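Local coordinates for glycerol-3-phosphate dehydrogenase [NAD(+)] 1 (Saccharomyces cerevisiae, PDB 4FGW), which catalyses the NAD-dependent interconversion of dihydroxyacetone phosphate and sn-glycerol 3-phosphate, supporting the build-up of glycerol as an osmoregulator in hyperosmotic stress, at residues 38-43 / 113-118; 69-74 / 109-114; 324-329 / 369-374; 252-257 / 313-318. All coordinates share one frame; numbering follows the deposited sequence.

Overall arrangement
Two pairs of contacts lie in two parts of the chain. Interactions 1 and 2 have centres about 6 Å apart in the NAD-binding Rossmann region; both use helix 111-115, which packs on strands 35-40 and 67-71, neighbours in the central sheet. Interactions 3 and 4 belong to the helical C-terminal part, with centres about 11 Å apart, and touch where Met318 meets Ala325 and Phe254 meets Ile369. About 40 Å separates the centres of the two groups. Along the chain interactions 1 and 2 close first, then interaction 4, then interaction 3. The first pair thus lies beside residues that probably bind NAD(+), and the second joins helices next to Arg310 and Asn311, which probably bind substrate.

Interaction 1. Residues 38-43 / 113-118; sequences TVIGSG and DSVKDV
Thr38 turns its branched side chain toward Ser114, and its two branches do different work. OG1 donates a hydrogen bond of 2.7 Å to Ser114 O, approaching with a C=O...O angle of 148° and tilted 32° from the carbonyl plane. The methyl CG2 packs against Ser114 CB at 3.8 Å. With CG2 anti to the backbone N (OG1 at chi1 -63°, beside that N), both branches can face the helix at once. Threonine therefore suits a buried strand position that must offer one donor and otherwise stay apolar. The side chain of Val118 crosses that of Thr38 at about a right angle, its CG2 closing on Thr38 OG1 at 3.1 Å, so a methyl covers the bonded hydroxyl. A valine in place of Thr38 keeps the branched shape but has no hydroxyl to donate, and would probably leave the buried Ser114 O without a partner from the strand. Two residues on, Ile40 reaches across with its terminal methyl: CD1 lies 4.2 Å from Val115 CG2, the two side chains again roughly perpendicular. The same CD1 is 3.9 Å from Ser114 OG, a hydroxyl whose hydrogen-bond partner is Leu111 O of its own helix. Val39, between them, points away and packs on Ile49 and Ala50 of helix 44-59. Strand 35-40 is therefore covered by helix 111-115 on one side and by helix 44-59 on the other, while its backbone bonds to strands 67-71 and 120-123.

Interaction 2. Residues 69-74 / 109-114; sequences QMWVFE and PDLIDS
Val72 and Pro109 bring the two backbones together, with Val72 CA and Pro109 CA 5.1 Å apart; at the other end Gln69 CA and Ser114 CA are separated by 5.7 Å. Between them a strand runs out at Trp71 while a short helix starts at Leu111. Val72 O receives a CA-H...O contact from Pro109 CA, nearly straight at 167°. Asp110 is the N-cap, its OD1 accepting from Asp113 N. The indole of Trp71 packs against this helix start. Its CG lies anti to the backbone N (chi1 177°); the indole beyond it meets residues 109-111, where NE1 donates to Pro109 O at 3.2 Å. The bond is bent, and the donor sits well above the carbonyl plane. Leu111 CD1 lies over one face, 3.7 Å from the centroid of the five-membered ring, a CH-pi contact; Phe73 N lies over the opposite face. A leucine in place of Trp71 would probably leave Pro109 O without this donor and open a gap beside Leu111 CD1. At the ends, Gln69 lays its CG 3.7 Å from Ser114 CA while its OE1 bonds Asn108, and Glu74, whose OE1 bonds Thr83, runs alongside the Pro109 ring. Proline suits the turn before the helix, its ring restricting the backbone there. The helix belongs to the crossover from strand 105-108 to strand 120-123, which passes over strands 67-71 and 35-40. This is the 3-2-1-4 order of a Rossmann fold, and Phe73, just beyond the strand, probably contacts NAD(+).

Interaction 3. Residues 324-329 / 369-374; sequences DAWECE and IVYNNY
Trp326 and Tyr371 form the aromatic part of this contact, an offset edge-to-face pair. The benzene edge of the indole is directed at the phenol face, with the planes at 68° and the centroids 5.4 Å apart. Trp326 CZ2 comes within 3.7 Å of Tyr371 CE2, and Trp326 CH2 lies over the tyrosine face. Tyr371 starts out pointing away from helix 325-333; CG, anti to the carbonyl carbon (chi1 -70°), begins the turn of the ring back toward the tryptophan.

Apolar packing comes next. Val370 CG1 touches Trp326 CH2 at 4.0 Å and Ala325 CB at 4.3 Å, one methyl serving both neighbours. Ala325 CB also covers a face of the indole beside it in sequence, and its small size lets the helices approach.

Polar groups contribute little across the segments, for no hydrogen bond joins them. Tyr371 OH instead bonds Leu341 O, which helps to hold the phenol that the indole edge meets.

The contact joins helices 325-333 and 361-371 within the helical C-terminal part of the enzyme, and its neighbours are mostly helices: Tyr371 also leans on Cys344 and Lys345 of helix 340-354, Ala325 packs on Met318 of helix 310-320, and Val370 rests on Phe254 of helix 235-257.

Interaction 4. Residues 252-257 / 313-318; sequences CGFVEG and KVARLM
Gly253 and Arg316 stand at a tight crossing of helices 235-257 and 310-320, the latter beginning with Arg310 and Asn311, which probably bind substrate. The axes of the two short segments come within 6.8 Å and cross at -40°. Gly253 O accepts a CA-H...O contact from Arg316 CA at 3.3 Å. A side chain on Gly253 would collide with Ala315 CB, and one on Gly257 with Arg316 O, so at this spacing only glycine fits without moving the helices. Gly253 and Gly257, four residues apart, form a GxxxG pattern, and the close crossing with a CA-H...O contact recalls the GxxxG helix pairs known from membrane proteins. To one flank lies a salt bridge: Arg316 grips Glu256 OE1 side-on with two nitrogens, NE at 2.8 Å and NH2 at 2.9 Å. The carboxylate and guanidinium planes are 13° apart, nearly coplanar, so both N-H groups converge on the one oxygen, meeting it close to its C-O axis. Glu256 OE2 has a weak bond to Ser265 OG. The other flank is apolar. Phe254 CE2 touches Ala315 CB at 3.6 Å and Met318 CE at 3.5 Å. Met318 bends at its last torsion (chi3 75°), which turns CE toward the ring; its SD lies at the ring edge, 5.0 Å from the centroid, a Met-aromatic contact. Met376 packs on both Phe254 and Met318, and Ile369 of helix 361-371 touches Phe254.

Interaction 1. Residues 38-43 / 113-118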
loop_
_atom_site.group_PDB
_atom_site.type_symbol
_atom_site.label_atom_id
_atom_site.label_comp_id
_atom_site.label_asym_id
_atom_site.label_seq_id
_atom_site.Cartn_x
_atom_site.Cartn_y
_atom_site.Cartn_z
ATOM N N THR A 38 -24.156 22.505 8.895
ATOM C CA THR A 38 -23.880 22.459 10.332
ATOM C C THR A 38 -22.968 21.273 10.653
ATOM O O THR A 38 -23.189 20.161 10.170
ATOM C CB THR A 38 -25.180 22.470 11.163
ATOM O OG1 THR A 38 -25.881 23.693 10.925
ATOM C CG2 THR A 38 -24.933 22.310 12.668
ATOM N N VAL A 39 -21.948 21.527 11.480
ATOM C CA VAL A 39 -21.000 20.521 11.951
ATOM C C VAL A 39 -21.287 20.244 13.435
ATOM O O VAL A 39 -21.266 21.169 14.253
ATOM C CB VAL A 39 -19.524 20.945 11.702
ATOM C CG1 VAL A 39 -18.540 19.893 12.223
ATOM C CG2 VAL A 39 -19.278 21.217 10.224
ATOM N N ILE A 40 -21.587 18.980 13.770
ATOM C CA ILE A 40 -21.820 18.553 15.157
ATOM C C ILE A 40 -20.481 17.953 15.618
ATOM O O ILE A 40 -20.173 16.816 15.239
ATOM C CB ILE A 40 -23.003 17.531 15.255
ATOM C CG1 ILE A 40 -24.322 18.042 14.595
ATOM C CG2 ILE A 40 -23.223 17.038 16.695
ATOM C CD1 ILE A 40 -24.938 19.364 15.098
ATOM N N GLY A 41 -19.665 18.731 16.339
ATOM C CA GLY A 41 -18.355 18.239 16.752
ATOM C C GLY A 41 -17.517 19.053 17.707
ATOM O O GLY A 41 -17.343 18.661 18.870
ATOM N N SER A 42 -16.902 20.133 17.184
ATOM C CA SER A 42 -16.054 21.097 17.919
ATOM C C SER A 42 -14.676 20.663 18.452
ATOM O O SER A 42 -13.899 21.520 18.877
ATOM C CB SER A 42 -16.843 21.879 18.967
ATOM O OG SER A 42 -17.158 21.106 20.113
ATOM N N GLY A 43 -14.362 19.373 18.399
ATOM C CA GLY A 43 -13.058 18.870 18.825
ATOM C C GLY A 43 -11.980 19.087 17.775
ATOM O O GLY A 43 -12.082 20.005 16.954
ATOM N N ASP A 113 -30.424 24.708 18.064
ATOM C CA ASP A 113 -30.334 25.968 17.351
ATOM C C ASP A 113 -29.411 25.850 16.142
ATOM O O ASP A 113 -29.621 26.487 15.117
ATOM C CB ASP A 113 -29.858 27.094 18.272
ATOM C CG ASP A 113 -29.885 28.447 17.597
ATOM O OD1 ASP A 113 -29.082 29.318 17.944
ATOM O OD2 ASP A 113 -30.708 28.648 16.706
ATOM N N SER A 114 -28.380 25.029 16.278
ATOM C CA SER A 114 -27.377 24.836 15.226
ATOM C C SER A 114 -27.990 24.093 14.027
ATOM O O SER A 114 -27.589 24.316 12.886
ATOM C CB SER A 114 -26.171 24.076 15.769
ATOM O OG SER A 114 -26.510 22.754 16.149
ATOM N N VAL A 115 -28.986 23.238 14.307
ATOM C CA VAL A 115 -29.719 22.414 13.348
ATOM C C VAL A 115 -30.941 23.161 12.726
ATOM O O VAL A 115 -31.505 22.680 11.739
ATOM C CB VAL A 115 -30.024 21.030 14.011
ATOM C CG1 VAL A 115 -31.319 20.378 13.521
ATOM C CG2 VAL A 115 -28.836 20.081 13.855
ATOM N N LYS A 116 -31.179 24.373 13.215
ATOM C CA LYS A 116 -32.242 25.254 12.754
ATOM C C LYS A 116 -32.363 25.223 11.265
ATOM O O LYS A 116 -31.594 25.844 10.566
ATOM C CB LYS A 116 -31.974 26.685 13.192
ATOM C CG LYS A 116 -33.209 27.435 13.669
ATOM C CD LYS A 116 -34.181 27.706 12.524
ATOM C CE LYS A 116 -35.086 28.915 12.783
ATOM N NZ LYS A 116 -34.689 30.132 12.010
ATOM N N ASP A 117 -33.365 24.510 10.785
ATOM C CA ASP A 117 -33.424 24.134 9.386
ATOM C C ASP A 117 -32.075 24.253 8.695
ATOM O O ASP A 117 -31.591 25.314 8.330
ATOM C CB ASP A 117 -34.578 24.773 8.603
ATOM C CG ASP A 117 -35.557 23.730 8.092
ATOM O OD1 ASP A 117 -35.405 23.271 6.943
ATOM O OD2 ASP A 117 -36.456 23.339 8.859
ATOM N N VAL A 118 -31.495 23.087 8.540
ATOM C CA VAL A 118 -30.169 22.917 8.077
ATOM C C VAL A 118 -30.392 21.887 7.016
ATOM O O VAL A 118 -31.309 21.096 7.101
ATOM C CB VAL A 118 -29.358 22.303 9.186
ATOM C CG1 VAL A 118 -29.790 20.893 9.393
ATOM C CG2 VAL A 118 -27.903 22.405 8.920
#

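Interaction 2. Residues 69-74 / 109-114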
loop_
_atom_site.group_PDB
_atom_site.type_symbol
_atom_site.label_atom_id
_atom_site.label_comp_id
_atom_site.label_asym_id
_atom_site.label_seq_id
_atom_site.Cartn_x
_atom_site.Cartn_y
_atom_site.Cartn_z
ATOM N N GLN A 69 -22.535 26.675 10.842
ATOM C CA GLN A 69 -22.745 26.533 12.279
ATOM C C GLN A 69 -21.972 25.319 12.810
ATOM O O GLN A 69 -21.908 24.284 12.144
ATOM C CB GLN A 69 -24.236 26.393 12.584
ATOM C CG GLN A 69 -24.648 27.030 13.911
ATOM C CD GLN A 69 -24.829 28.538 13.902
ATOM O OE1 GLN A 69 -24.860 29.178 14.957
ATOM N NE2 GLN A 69 -24.975 29.147 12.729
ATOM N N MET A 70 -21.359 25.456 13.989
ATOM C CA MET A 70 -20.628 24.366 14.620
ATOM C C MET A 70 -21.112 24.190 16.046
ATOM O O MET A 70 -20.973 25.112 16.854
ATOM C CB MET A 70 -19.107 24.588 14.571
ATOM C CG MET A 70 -18.314 23.454 15.217
ATOM S SD MET A 70 -16.521 23.626 15.151
ATOM C CE MET A 70 -16.266 25.010 16.234
ATOM N N TRP A 71 -21.688 23.010 16.356
ATOM C CA TRP A 71 -22.151 22.740 17.709
ATOM C C TRP A 71 -20.972 22.497 18.643
ATOM O O TRP A 71 -20.207 21.548 18.459
ATOM C CB TRP A 71 -23.187 21.605 17.794
ATOM C CG TRP A 71 -23.586 21.318 19.216
ATOM C CD1 TRP A 71 -24.303 22.133 20.045
ATOM C CD2 TRP A 71 -23.151 20.213 20.022
ATOM N NE1 TRP A 71 -24.398 21.571 21.296
ATOM C CE2 TRP A 71 -23.697 20.394 21.313
ATOM C CE3 TRP A 71 -22.365 19.072 19.771
ATOM C CZ2 TRP A 71 -23.490 19.475 22.349
ATOM C CZ3 TRP A 71 -22.164 18.161 20.797
ATOM C CH2 TRP A 71 -22.726 18.363 22.068
ATOM N N VAL A 72 -20.840 23.374 19.643
ATOM C CA VAL A 72 -19.791 23.312 20.659
ATOM C C VAL A 72 -20.446 23.034 22.012
ATOM O O VAL A 72 -21.306 23.805 22.435
ATOM C CB VAL A 72 -18.935 24.614 20.699
ATOM C CG1 VAL A 72 -17.768 24.482 21.677
ATOM C CG2 VAL A 72 -18.433 25.008 19.311
ATOM N N PHE A 73 -20.048 21.930 22.682
ATOM C CA PHE A 73 -20.542 21.604 24.017
ATOM C C PHE A 73 -19.906 22.658 24.928
ATOM O O PHE A 73 -18.679 22.703 25.040
ATOM C CB PHE A 73 -20.152 20.170 24.440
ATOM C CG PHE A 73 -20.664 19.775 25.810
ATOM C CD1 PHE A 73 -21.932 19.229 25.966
ATOM C CD2 PHE A 73 -19.884 19.969 26.946
ATOM C CE1 PHE A 73 -22.410 18.884 27.235
ATOM C CE2 PHE A 73 -20.364 19.626 28.214
ATOM C CZ PHE A 73 -21.623 19.085 28.350
ATOM N N GLU A 74 -20.735 23.560 25.479
ATOM C CA GLU A 74 -20.288 24.683 26.302
ATOM C C GLU A 74 -19.369 24.326 27.467
ATOM O O GLU A 74 -19.686 23.468 28.293
ATOM C CB GLU A 74 -21.461 25.579 26.739
ATOM C CG GLU A 74 -21.059 26.993 27.137
ATOM C CD GLU A 74 -20.524 27.866 26.017
ATOM O OE1 GLU A 74 -21.333 28.583 25.385
ATOM O OE2 GLU A 74 -19.295 27.844 25.780
ATOM N N PRO A 109 -23.684 26.890 21.159
ATOM C CA PRO A 109 -23.761 25.971 22.307
ATOM C C PRO A 109 -25.024 25.108 22.357
ATOM O O PRO A 109 -25.050 24.115 23.091
ATOM C CB PRO A 109 -23.656 26.902 23.516
ATOM C CG PRO A 109 -24.213 28.201 23.041
ATOM C CD PRO A 109 -24.056 28.270 21.542
ATOM N N ASP A 110 -26.070 25.497 21.593
ATOM C CA ASP A 110 -27.358 24.804 21.534
ATOM C C ASP A 110 -27.419 23.882 20.316
ATOM O O ASP A 110 -27.319 24.348 19.180
ATOM C CB ASP A 110 -28.520 25.818 21.530
ATOM C CG ASP A 110 -29.891 25.218 21.768
ATOM O OD1 ASP A 110 -30.357 24.435 20.908
ATOM O OD2 ASP A 110 -30.533 25.590 22.774
ATOM N N LEU A 111 -27.543 22.595 20.572
ATOM C CA LEU A 111 -27.670 21.612 19.540
ATOM C C LEU A 111 -28.774 21.974 18.587
ATOM O O LEU A 111 -28.554 22.065 17.395
ATOM C CB LEU A 111 -27.953 20.256 20.163
ATOM C CG LEU A 111 -27.685 18.995 19.357
ATOM C CD1 LEU A 111 -26.393 19.098 18.620
ATOM C CD2 LEU A 111 -27.665 17.795 20.241
ATOM N N ILE A 112 -29.971 22.166 19.113
ATOM C CA ILE A 112 -31.133 22.401 18.289
ATOM C C ILE A 112 -31.041 23.690 17.499
ATOM O O ILE A 112 -31.514 23.766 16.386
ATOM C CB ILE A 112 -32.394 22.399 19.138
ATOM C CG1 ILE A 112 -32.361 21.191 20.045
ATOM C CG2 ILE A 112 -33.624 22.326 18.270
ATOM C CD1 ILE A 112 -31.221 20.338 19.731
ATOM N N ASP A 113 -30.424 24.708 18.064
ATOM C CA ASP A 113 -30.334 25.968 17.351
ATOM C C ASP A 113 -29.411 25.850 16.142
ATOM O O ASP A 113 -29.621 26.487 15.117
ATOM C CB ASP A 113 -29.858 27.094 18.272
ATOM C CG ASP A 113 -29.885 28.447 17.597
ATOM O OD1 ASP A 113 -29.082 29.318 17.944
ATOM O OD2 ASP A 113 -30.708 28.648 16.706
ATOM N N SER A 114 -28.380 25.029 16.278
ATOM C CA SER A 114 -27.377 24.836 15.226
ATOM C C SER A 114 -27.990 24.093 14.027
ATOM O O SER A 114 -27.589 24.316 12.886
ATOM C CB SER A 114 -26.171 24.076 15.769
ATOM O OG SER A 114 -26.510 22.754 16.149
#

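Interaction 3. Residues 324-329 / 369-374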
loop_
_atom_site.group_PDB
_atom_site.type_symbol
_atom_site.label_atom_id
_atom_site.label_comp_id
_atom_site.label_asym_id
_atom_site.label_seq_id
_atom_site.Cartn_x
_atom_site.Cartn_y
_atom_site.Cartn_z
ATOM N N ASP A 324 3.358 -7.468 27.790
ATOM C CA ASP A 324 2.098 -7.625 27.122
ATOM C C ASP A 324 1.723 -6.295 26.507
ATOM O O ASP A 324 2.354 -5.281 26.753
ATOM C CB ASP A 324 1.025 -8.089 28.102
ATOM C CG ASP A 324 1.223 -9.513 28.538
ATOM O OD1 ASP A 324 2.004 -10.224 27.883
ATOM O OD2 ASP A 324 0.597 -9.926 29.532
ATOM N N ALA A 325 0.680 -6.312 25.705
ATOM C CA ALA A 325 0.201 -5.116 25.076
ATOM C C ALA A 325 0.084 -3.963 26.046
ATOM O O ALA A 325 0.768 -2.954 25.918
ATOM C CB ALA A 325 -1.133 -5.391 24.458
ATOM N N TRP A 326 -0.808 -4.122 27.010
ATOM C CA TRP A 326 -1.231 -3.041 27.881
ATOM C C TRP A 326 -0.135 -2.444 28.722
ATOM O O TRP A 326 -0.138 -1.277 29.059
ATOM C CB TRP A 326 -2.360 -3.543 28.726
ATOM C CG TRP A 326 -3.457 -4.049 27.896
ATOM C CD1 TRP A 326 -4.518 -3.351 27.444
ATOM C CD2 TRP A 326 -3.610 -5.370 27.410
ATOM N NE1 TRP A 326 -5.339 -4.155 26.705
ATOM C CE2 TRP A 326 -4.800 -5.408 26.675
ATOM C CE3 TRP A 326 -2.861 -6.529 27.529
ATOM C CZ2 TRP A 326 -5.252 -6.547 26.064
ATOM C CZ3 TRP A 326 -3.315 -7.663 26.921
ATOM C CH2 TRP A 326 -4.497 -7.666 26.197
ATOM N N GLU A 327 0.824 -3.273 29.024
ATOM C CA GLU A 327 2.049 -2.855 29.697
ATOM C C GLU A 327 2.791 -1.903 28.746
ATOM O O GLU A 327 3.319 -0.882 29.186
ATOM C CB GLU A 327 2.914 -4.085 30.021
ATOM C CG GLU A 327 3.989 -3.841 31.070
ATOM C CD GLU A 327 4.610 -5.069 31.718
ATOM O OE1 GLU A 327 5.332 -4.897 32.728
ATOM O OE2 GLU A 327 4.370 -6.199 31.233
ATOM N N CYS A 328 2.789 -2.230 27.433
ATOM C CA CYS A 328 3.396 -1.428 26.370
ATOM C C CYS A 328 2.560 -0.175 26.054
ATOM O O CYS A 328 3.127 0.877 25.756
ATOM C CB CYS A 328 3.640 -2.277 25.126
ATOM S SG CYS A 328 4.899 -3.562 25.345
ATOM N N GLU A 329 1.222 -0.287 26.151
ATOM C CA GLU A 329 0.232 0.776 25.927
ATOM C C GLU A 329 0.415 1.903 26.952
ATOM O O GLU A 329 0.343 3.077 26.588
ATOM C CB GLU A 329 -1.188 0.182 26.018
ATOM C CG GLU A 329 -2.283 1.030 25.397
ATOM C CD GLU A 329 -3.675 0.427 25.473
ATOM O OE1 GLU A 329 -4.098 0.036 26.586
ATOM O OE2 GLU A 329 -4.365 0.392 24.428
ATOM N N ILE A 369 -1.832 -13.586 19.493
ATOM C CA ILE A 369 -0.583 -13.028 20.025
ATOM C C ILE A 369 -0.886 -12.070 21.192
ATOM O O ILE A 369 -0.274 -12.190 22.257
ATOM C CB ILE A 369 0.259 -12.354 18.889
ATOM C CG1 ILE A 369 0.845 -13.413 17.925
ATOM C CG2 ILE A 369 1.373 -11.452 19.452
ATOM C CD1 ILE A 369 1.212 -12.872 16.509
ATOM N N VAL A 370 -1.831 -11.128 20.972
ATOM C CA VAL A 370 -2.252 -10.092 21.922
ATOM C C VAL A 370 -2.899 -10.654 23.194
ATOM O O VAL A 370 -2.448 -10.326 24.293
ATOM C CB VAL A 370 -3.128 -8.998 21.236
ATOM C CG1 VAL A 370 -3.715 -8.020 22.257
ATOM C CG2 VAL A 370 -2.343 -8.247 20.161
ATOM N N TYR A 371 -3.955 -11.476 23.048
ATOM C CA TYR A 371 -4.723 -12.018 24.175
ATOM C C TYR A 371 -4.168 -13.261 24.808
ATOM O O TYR A 371 -4.040 -13.319 26.032
ATOM C CB TYR A 371 -6.212 -12.138 23.827
ATOM C CG TYR A 371 -6.849 -10.774 23.720
ATOM C CD1 TYR A 371 -6.834 -10.068 22.519
ATOM C CD2 TYR A 371 -7.362 -10.134 24.843
ATOM C CE1 TYR A 371 -7.357 -8.782 22.429
ATOM C CE2 TYR A 371 -7.894 -8.850 24.766
ATOM C CZ TYR A 371 -7.891 -8.178 23.556
ATOM O OH TYR A 371 -8.422 -6.914 23.481
ATOM N N ASN A 372 -3.835 -14.257 23.991
ATOM C CA ASN A 372 -3.238 -15.490 24.488
ATOM C C ASN A 372 -1.712 -15.311 24.383
ATOM O O ASN A 372 -1.268 -14.181 24.177
ATOM C CB ASN A 372 -3.805 -16.697 23.724
ATOM C CG ASN A 372 -5.326 -16.727 23.747
ATOM O OD1 ASN A 372 -5.963 -16.650 24.803
ATOM N ND2 ASN A 372 -5.944 -16.763 22.580
ATOM N N ASN A 373 -0.903 -16.338 24.483
ATOM C CA ASN A 373 0.515 -16.043 24.425
ATOM C C ASN A 373 1.224 -16.681 23.277
ATOM O O ASN A 373 2.259 -17.299 23.442
ATOM C CB ASN A 373 1.204 -16.359 25.737
ATOM C CG ASN A 373 1.089 -15.232 26.718
ATOM O OD1 ASN A 373 0.147 -15.173 27.508
ATOM N ND2 ASN A 373 2.034 -14.306 26.658
ATOM N N TYR A 374 0.649 -16.492 22.104
ATOM C CA TYR A 374 1.150 -17.029 20.841
ATOM C C TYR A 374 2.530 -16.481 20.464
ATOM O O TYR A 374 2.749 -15.272 20.549
ATOM C CB TYR A 374 0.093 -16.964 19.727
ATOM C CG TYR A 374 -0.904 -18.108 19.788
ATOM C CD1 TYR A 374 -1.012 -19.024 18.746
ATOM C CD2 TYR A 374 -1.725 -18.289 20.902
ATOM C CE1 TYR A 374 -1.916 -20.087 18.805
ATOM C CE2 TYR A 374 -2.619 -19.358 20.979
ATOM C CZ TYR A 374 -2.723 -20.245 19.920
ATOM O OH TYR A 374 -3.621 -21.281 19.981
#

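Interaction 4. Residues 252-257 / 313-318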
loop_
_atom_site.group_PDB
_atom_site.type_symbol
_atom_site.label_atom_id
_atom_site.label_comp_id
_atom_site.label_asym_id
_atom_site.label_seq_id
_atom_site.Cartn_x
_atom_site.Cartn_y
_atom_site.Cartn_z
ATOM N N CYS A 252 2.215 -5.574 11.655
ATOM C CA CYS A 252 3.390 -4.873 11.096
ATOM C C CYS A 252 4.406 -4.555 12.183
ATOM O O CYS A 252 5.607 -4.739 11.970
ATOM C CB CYS A 252 2.976 -3.608 10.351
ATOM S SG CYS A 252 2.011 -3.914 8.860
ATOM N N GLY A 253 3.912 -4.052 13.316
ATOM C CA GLY A 253 4.722 -3.712 14.480
ATOM C C GLY A 253 5.451 -4.916 15.032
ATOM O O GLY A 253 6.658 -4.839 15.295
ATOM N N PHE A 254 4.730 -6.060 15.153
ATOM C CA PHE A 254 5.291 -7.330 15.619
ATOM C C PHE A 254 6.472 -7.714 14.746
ATOM O O PHE A 254 7.568 -7.973 15.244
ATOM C CB PHE A 254 4.235 -8.456 15.568
ATOM C CG PHE A 254 3.029 -8.305 16.465
ATOM C CD1 PHE A 254 1.813 -8.887 16.125
ATOM C CD2 PHE A 254 3.109 -7.593 17.657
ATOM C CE1 PHE A 254 0.696 -8.744 16.951
ATOM C CE2 PHE A 254 1.994 -7.451 18.479
ATOM C CZ PHE A 254 0.794 -8.028 18.124
ATOM N N VAL A 255 6.250 -7.682 13.440
ATOM C CA VAL A 255 7.210 -8.034 12.411
ATOM C C VAL A 255 8.432 -7.079 12.341
ATOM O O VAL A 255 9.558 -7.550 12.163
ATOM C CB VAL A 255 6.419 -8.253 11.104
ATOM C CG1 VAL A 255 6.879 -7.368 9.955
ATOM C CG2 VAL A 255 6.377 -9.718 10.730
ATOM N N GLU A 256 8.209 -5.766 12.556
ATOM C CA GLU A 256 9.258 -4.739 12.594
ATOM C C GLU A 256 10.124 -4.911 13.851
ATOM O O GLU A 256 11.348 -4.989 13.735
ATOM C CB GLU A 256 8.642 -3.333 12.568
ATOM C CG GLU A 256 8.242 -2.862 11.180
ATOM C CD GLU A 256 7.660 -1.464 11.086
ATOM O OE1 GLU A 256 7.614 -0.758 12.120
ATOM O OE2 GLU A 256 7.237 -1.076 9.975
ATOM N N GLY A 257 9.469 -5.009 15.017
ATOM C CA GLY A 257 10.092 -5.191 16.324
ATOM C C GLY A 257 10.957 -6.431 16.431
ATOM O O GLY A 257 11.928 -6.442 17.193
ATOM N N LYS A 313 3.429 1.196 16.996
ATOM C CA LYS A 313 4.382 1.521 18.066
ATOM C C LYS A 313 4.271 0.564 19.259
ATOM O O LYS A 313 5.305 0.102 19.750
ATOM C CB LYS A 313 4.209 2.986 18.519
ATOM C CG LYS A 313 5.400 3.564 19.276
ATOM C CD LYS A 313 5.251 5.067 19.491
ATOM C CE LYS A 313 6.505 5.668 20.078
ATOM N NZ LYS A 313 6.461 7.154 20.085
ATOM N N VAL A 314 3.028 0.268 19.721
ATOM C CA VAL A 314 2.772 -0.651 20.848
ATOM C C VAL A 314 3.244 -2.059 20.490
ATOM O O VAL A 314 3.991 -2.674 21.262
ATOM C CB VAL A 314 1.292 -0.619 21.336
ATOM C CG1 VAL A 314 0.956 -1.820 22.226
ATOM C CG2 VAL A 314 0.997 0.678 22.077
ATOM N N ALA A 315 2.842 -2.533 19.292
ATOM C CA ALA A 315 3.170 -3.843 18.743
ATOM C C ALA A 315 4.677 -4.048 18.588
ATOM O O ALA A 315 5.177 -5.144 18.844
ATOM C CB ALA A 315 2.476 -4.015 17.412
ATOM N N ARG A 316 5.391 -2.985 18.181
ATOM C CA ARG A 316 6.845 -2.949 18.003
ATOM C C ARG A 316 7.547 -3.145 19.362
ATOM O O ARG A 316 8.506 -3.915 19.450
ATOM C CB ARG A 316 7.247 -1.611 17.359
ATOM C CG ARG A 316 8.433 -1.706 16.431
ATOM C CD ARG A 316 8.838 -0.341 15.913
ATOM N NE ARG A 316 8.028 0.097 14.774
ATOM C CZ ARG A 316 7.412 1.275 14.698
ATOM N NH1 ARG A 316 7.490 2.140 15.704
ATOM N NH2 ARG A 316 6.712 1.596 13.617
ATOM N N LEU A 317 7.039 -2.481 20.424
ATOM C CA LEU A 317 7.575 -2.594 21.779
ATOM C C LEU A 317 7.315 -3.986 22.354
ATOM O O LEU A 317 8.213 -4.539 22.988
ATOM C CB LEU A 317 7.046 -1.480 22.703
ATOM C CG LEU A 317 7.685 -1.394 24.108
ATOM C CD1 LEU A 317 9.186 -1.079 24.047
ATOM C CD2 LEU A 317 6.970 -0.386 24.966
ATOM N N MET A 318 6.120 -4.572 22.079
ATOM C CA MET A 318 5.745 -5.932 22.498
ATOM C C MET A 318 6.798 -6.940 22.005
ATOM O O MET A 318 7.161 -7.863 22.730
ATOM C CB MET A 318 4.379 -6.316 21.914
ATOM C CG MET A 318 3.199 -5.821 22.702
ATOM S SD MET A 318 1.654 -6.053 21.783
ATOM C CE MET A 318 1.407 -7.812 21.958
#